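Local structure of monothiol glutaredoxin-S14, chloroplastic (Arabidopsis thaliana, 3IPZ) at residues S1-L14 with N58-N70. The protein probably helps deliver iron-sulfur clusters in the chloroplast, forming a [2Fe-2S]-bridged homodimer or a cluster-binding heterodimer with BOLA1. Residues are numbered along the deposited sequence; the frame is centred on the assembly and turned at random.
Sequences SALTPQLKDTLEKL and NEMLRQGLKEYSN
Tyr68 and Leu11 show how two helices that cross at a steep angle, here 81° with axes 10.8 Å apart, can interlock through a ring and one branched side chain. Leu11 is the knob, set in a hole made by Leu61, Gly64, Leu65 and Tyr68. Its CB stands over the centre of the Tyr68 ring, 4.3 Å from the centroid, in a CH-pi contact, while Leu11 CD2 presses on Leu61 CD1 at 3.4 Å. With CG anti to the backbone N (chi1 -173°), Tyr68 runs past Leu11 in the opposite direction and brings its OH to 3.6 Å from Glu12 CA; Lys8 CG and Leu3 CD2 border the ring edge. At Gly64 a CB would lie tight against Leu7 CD1; its absence makes way for that leucine.

The extended Glu67 side chain receives Ser1 OG on the syn lone pair of OE2 (2.9 Å) and Ala2 N on the syn side of OE1 (2.7 Å), the latter bond bent to 135°. Replacing Glu67 by alanine would remove the carboxylate, and Ser1 OG and Ala2 N would probably lose this acceptor, leaving the first two residues less firmly placed. A water also links the segments, donating to Ala2 O and Met60 O. Helix 5-14 thus packs across helix 59-69 on one side of the sheet, the N-terminal helix preceding the first strand of a thioredoxin-fold glutaredoxin domain.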
loop_
_atom_site.group_PDB
_atom_site.type_symbol
_atom_site.label_atom_id
_atom_site.label_comp_id
_atom_site.label_asym_id
_atom_site.label_seq_id
_atom_site.Cartn_x
_atom_site.Cartn_y
_atom_site.Cartn_z
ATOM N N SER A 1 21.094 3.974 -8.061
ATOM C CA SER A 1 19.633 4.173 -7.813
ATOM C C SER A 1 18.828 3.057 -8.467
ATOM O O SER A 1 19.354 2.294 -9.279
ATOM C CB SER A 1 19.171 5.527 -8.366
ATOM O OG SER A 1 17.805 5.779 -8.064
ATOM N N ALA A 2 17.551 2.969 -8.107
ATOM C CA ALA A 2 16.667 1.948 -8.652
ATOM C C ALA A 2 15.460 2.576 -9.349
ATOM O O ALA A 2 14.524 1.871 -9.732
ATOM C CB ALA A 2 16.201 1.002 -7.534
ATOM N N LEU A 3 15.475 3.899 -9.504
ATOM C CA LEU A 3 14.374 4.582 -10.168
ATOM C C LEU A 3 14.803 5.779 -11.000
ATOM O O LEU A 3 15.798 6.442 -10.707
ATOM C CB LEU A 3 13.288 4.993 -9.158
ATOM C CG LEU A 3 13.583 5.860 -7.937
ATOM C CD1 LEU A 3 14.160 7.193 -8.361
ATOM C CD2 LEU A 3 12.290 6.067 -7.167
ATOM N N THR A 4 14.022 6.041 -12.042
ATOM C CA THR A 4 14.268 7.119 -12.989
ATOM C C THR A 4 13.145 8.147 -12.959
ATOM O O THR A 4 12.107 7.934 -12.334
ATOM C CB THR A 4 14.320 6.558 -14.395
ATOM O OG1 THR A 4 13.028 6.029 -14.724
ATOM C CG2 THR A 4 15.358 5.433 -14.488
ATOM N N PRO A 5 13.337 9.280 -13.645
ATOM C CA PRO A 5 12.298 10.313 -13.668
ATOM C C PRO A 5 10.950 9.799 -14.168
ATOM O O PRO A 5 9.902 10.288 -13.742
ATOM C CB PRO A 5 12.890 11.375 -14.587
ATOM C CG PRO A 5 14.364 11.295 -14.249
ATOM C CD PRO A 5 14.604 9.789 -14.210
ATOM N N GLN A 6 10.969 8.815 -15.064
ATOM C CA GLN A 6 9.722 8.273 -15.594
ATOM C C GLN A 6 9.094 7.310 -14.587
ATOM O O GLN A 6 7.881 7.360 -14.337
ATOM C CB GLN A 6 9.971 7.572 -16.934
ATOM C CG GLN A 6 8.725 6.979 -17.614
ATOM C CD GLN A 6 7.602 7.990 -17.836
ATOM O OE1 GLN A 6 6.638 8.037 -17.070
ATOM N NE2 GLN A 6 7.725 8.805 -18.887
ATOM N N LEU A 7 9.921 6.443 -14.007
ATOM C CA LEU A 7 9.442 5.494 -13.014
ATOM C C LEU A 7 8.829 6.271 -11.846
ATOM O O LEU A 7 7.727 5.964 -11.394
ATOM C CB LEU A 7 10.584 4.612 -12.493
ATOM C CG LEU A 7 10.187 3.140 -12.303
ATOM C CD1 LEU A 7 11.215 2.417 -11.452
ATOM C CD2 LEU A 7 8.828 3.061 -11.641
ATOM N N LYS A 8 9.550 7.278 -11.364
ATOM C CA LYS A 8 9.068 8.092 -10.257
ATOM C C LYS A 8 7.728 8.747 -10.611
ATOM O O LYS A 8 6.812 8.790 -9.790
ATOM C CB LYS A 8 10.107 9.160 -9.901
ATOM C CG LYS A 8 9.786 9.955 -8.639
ATOM C CD LYS A 8 10.935 10.875 -8.246
ATOM C CE LYS A 8 10.618 11.656 -6.979
ATOM N NZ LYS A 8 9.425 12.533 -7.140
ATOM N N ASP A 9 7.615 9.244 -11.839
ATOM C CA ASP A 9 6.387 9.879 -12.291
ATOM C C ASP A 9 5.241 8.884 -12.316
ATOM O O ASP A 9 4.122 9.198 -11.911
ATOM C CB ASP A 9 6.576 10.470 -13.686
ATOM C CG ASP A 9 6.939 11.940 -13.646
ATOM O OD1 ASP A 9 7.815 12.316 -12.840
ATOM O OD2 ASP A 9 6.352 12.721 -14.425
ATOM N N THR A 10 5.525 7.678 -12.794
ATOM C CA THR A 10 4.498 6.656 -12.865
ATOM C C THR A 10 4.082 6.188 -11.480
ATOM O O THR A 10 2.900 5.970 -11.235
ATOM C CB THR A 10 4.964 5.460 -13.726
ATOM O OG1 THR A 10 4.996 5.868 -15.096
ATOM C CG2 THR A 10 4.008 4.280 -13.594
ATOM N N LEU A 11 5.046 6.046 -10.577
ATOM C CA LEU A 11 4.727 5.612 -9.227
ATOM C C LEU A 11 3.850 6.663 -8.559
ATOM O O LEU A 11 2.852 6.338 -7.912
ATOM C CB LEU A 11 6.005 5.384 -8.409
ATOM C CG LEU A 11 6.908 4.264 -8.928
ATOM C CD1 LEU A 11 8.068 4.009 -7.953
ATOM C CD2 LEU A 11 6.080 2.999 -9.116
ATOM N N GLU A 12 4.214 7.926 -8.735
ATOM C CA GLU A 12 3.447 9.011 -8.153
ATOM C C GLU A 12 2.023 8.961 -8.687
ATOM O O GLU A 12 1.056 9.190 -7.951
ATOM C CB GLU A 12 4.096 10.345 -8.491
ATOM C CG GLU A 12 3.327 11.549 -8.002
ATOM C CD GLU A 12 4.007 12.853 -8.374
ATOM O OE1 GLU A 12 4.377 13.013 -9.555
ATOM O OE2 GLU A 12 4.168 13.717 -7.487
ATOM N N LYS A 13 1.895 8.637 -9.971
ATOM C CA LYS A 13 0.586 8.548 -10.606
ATOM C C LYS A 13 -0.160 7.335 -10.064
ATOM O O LYS A 13 -1.350 7.402 -9.744
ATOM C CB LYS A 13 0.742 8.436 -12.127
ATOM C CG LYS A 13 -0.586 8.301 -12.871
ATOM C CD LYS A 13 -0.416 8.219 -14.385
ATOM C CE LYS A 13 -1.764 7.968 -15.067
ATOM N NZ LYS A 13 -1.696 8.000 -16.555
ATOM N N LEU A 14 0.557 6.225 -9.956
ATOM C CA LEU A 14 -0.015 4.985 -9.455
ATOM C C LEU A 14 -0.567 5.121 -8.024
ATOM O O LEU A 14 -1.703 4.713 -7.754
ATOM C CB LEU A 14 1.040 3.876 -9.470
ATOM C CG LEU A 14 0.577 2.471 -9.836
ATOM C CD1 LEU A 14 1.586 1.495 -9.297
ATOM C CD2 LEU A 14 -0.787 2.168 -9.265
ATOM N N ASN A 58 6.534 -8.447 -11.276
ATOM C CA ASN A 58 7.070 -7.208 -11.850
ATOM C C ASN A 58 8.185 -6.708 -10.946
ATOM O O ASN A 58 7.937 -5.939 -10.014
ATOM C CB ASN A 58 6.003 -6.116 -11.949
ATOM C CG ASN A 58 6.485 -4.908 -12.746
ATOM O OD1 ASN A 58 7.652 -4.508 -12.643
ATOM N ND2 ASN A 58 5.587 -4.317 -13.536
ATOM N N GLU A 59 9.412 -7.133 -11.226
ATOM C CA GLU A 59 10.546 -6.737 -10.406
ATOM C C GLU A 59 10.917 -5.270 -10.420
ATOM O O GLU A 59 11.282 -4.717 -9.384
ATOM C CB GLU A 59 11.780 -7.577 -10.758
ATOM C CG GLU A 59 11.869 -8.869 -9.958
ATOM C CD GLU A 59 11.919 -8.621 -8.454
ATOM O OE1 GLU A 59 12.955 -8.113 -7.966
ATOM O OE2 GLU A 59 10.915 -8.924 -7.766
ATOM N N MET A 60 10.841 -4.629 -11.580
ATOM C CA MET A 60 11.199 -3.219 -11.655
ATOM C C MET A 60 10.304 -2.405 -10.719
ATOM O O MET A 60 10.782 -1.532 -9.986
ATOM C CB MET A 60 11.061 -2.704 -13.090
ATOM C CG MET A 60 11.647 -1.313 -13.296
ATOM S SD MET A 60 11.547 -0.726 -15.003
ATOM C CE MET A 60 12.814 -1.762 -15.779
ATOM N N LEU A 61 9.007 -2.702 -10.735
ATOM C CA LEU A 61 8.068 -1.979 -9.889
ATOM C C LEU A 61 8.385 -2.227 -8.414
ATOM O O LEU A 61 8.427 -1.285 -7.615
ATOM C CB LEU A 61 6.634 -2.401 -10.210
ATOM C CG LEU A 61 5.565 -1.865 -9.255
ATOM C CD1 LEU A 61 5.534 -0.352 -9.316
ATOM C CD2 LEU A 61 4.218 -2.437 -9.624
ATOM N N ARG A 62 8.627 -3.491 -8.076
ATOM C CA ARG A 62 8.951 -3.906 -6.713
ATOM C C ARG A 62 10.166 -3.164 -6.192
ATOM O O ARG A 62 10.111 -2.520 -5.138
ATOM C CB ARG A 62 9.235 -5.409 -6.672
ATOM C CG ARG A 62 9.214 -6.027 -5.279
ATOM C CD ARG A 62 9.567 -7.508 -5.330
ATOM N NE ARG A 62 11.010 -7.733 -5.425
ATOM C CZ ARG A 62 11.852 -7.711 -4.389
ATOM N NH1 ARG A 62 11.409 -7.479 -3.156
ATOM N NH2 ARG A 62 13.149 -7.912 -4.587
ATOM N N GLN A 63 11.265 -3.260 -6.933
ATOM C CA GLN A 63 12.498 -2.597 -6.538
ATOM C C GLN A 63 12.363 -1.075 -6.522
ATOM O O GLN A 63 12.993 -0.401 -5.705
ATOM C CB GLN A 63 13.650 -3.056 -7.442
ATOM C CG GLN A 63 14.115 -4.496 -7.125
ATOM C CD GLN A 63 15.192 -5.009 -8.075
ATOM O OE1 GLN A 63 16.241 -4.384 -8.238
ATOM N NE2 GLN A 63 14.936 -6.158 -8.703
ATOM N N GLY A 64 11.531 -0.533 -7.407
ATOM C CA GLY A 64 11.325 0.906 -7.432
ATOM C C GLY A 64 10.542 1.379 -6.210
ATOM O O GLY A 64 10.848 2.417 -5.617
ATOM N N LEU A 65 9.528 0.613 -5.817
ATOM C CA LEU A 65 8.721 0.978 -4.661
ATOM C C LEU A 65 9.529 0.927 -3.361
ATOM O O LEU A 65 9.341 1.759 -2.477
ATOM C CB LEU A 65 7.487 0.074 -4.584
ATOM C CG LEU A 65 6.344 0.518 -5.507
ATOM C CD1 LEU A 65 5.321 -0.595 -5.682
ATOM C CD2 LEU A 65 5.698 1.753 -4.930
ATOM N N LYS A 66 10.430 -0.040 -3.242
ATOM C CA LYS A 66 11.258 -0.132 -2.051
ATOM C C LYS A 66 12.015 1.186 -1.869
ATOM O O LYS A 66 12.178 1.675 -0.755
ATOM C CB LYS A 66 12.263 -1.286 -2.173
ATOM C CG LYS A 66 11.661 -2.672 -2.026
ATOM C CD LYS A 66 12.690 -3.781 -2.283
ATOM C CE LYS A 66 13.856 -3.722 -1.282
ATOM N NZ LYS A 66 14.772 -4.904 -1.352
ATOM N N GLU A 67 12.469 1.769 -2.970
ATOM C CA GLU A 67 13.213 3.013 -2.893
ATOM C C GLU A 67 12.288 4.206 -2.733
ATOM O O GLU A 67 12.567 5.104 -1.950
ATOM C CB GLU A 67 14.078 3.204 -4.138
ATOM C CG GLU A 67 15.076 4.343 -3.988
ATOM C CD GLU A 67 15.958 4.519 -5.213
ATOM O OE1 GLU A 67 16.560 3.513 -5.654
ATOM O OE2 GLU A 67 16.054 5.659 -5.726
ATOM N N TYR A 68 11.192 4.216 -3.483
ATOM C CA TYR A 68 10.213 5.300 -3.420
ATOM C C TYR A 68 9.616 5.449 -2.012
ATOM O O TYR A 68 9.507 6.555 -1.494
ATOM C CB TYR A 68 9.080 5.032 -4.419
ATOM C CG TYR A 68 8.085 6.160 -4.574
ATOM C CD1 TYR A 68 8.394 7.290 -5.324
ATOM C CD2 TYR A 68 6.825 6.088 -3.982
ATOM C CE1 TYR A 68 7.464 8.323 -5.485
ATOM C CE2 TYR A 68 5.895 7.111 -4.135
ATOM C CZ TYR A 68 6.219 8.225 -4.889
ATOM O OH TYR A 68 5.295 9.238 -5.053
ATOM N N SER A 69 9.227 4.328 -1.410
ATOM C CA SER A 69 8.626 4.314 -0.075
ATOM C C SER A 69 9.671 4.299 1.036
ATOM O O SER A 69 9.364 4.603 2.190
ATOM C CB SER A 69 7.748 3.069 0.097
ATOM O OG SER A 69 6.832 2.937 -0.969
ATOM N N ASN A 70 10.899 3.933 0.672
ATOM C CA ASN A 70 12.010 3.806 1.605
ATOM C C ASN A 70 11.678 2.777 2.685
ATOM O O ASN A 70 11.955 2.975 3.865
ATOM C CB ASN A 70 12.356 5.145 2.255
ATOM C CG ASN A 70 13.658 5.076 3.042
ATOM O OD1 ASN A 70 14.704 4.725 2.495
ATOM N ND2 ASN A 70 13.598 5.399 4.327
HETATM O O HOH W 1 13.468 -0.470 -10.596
#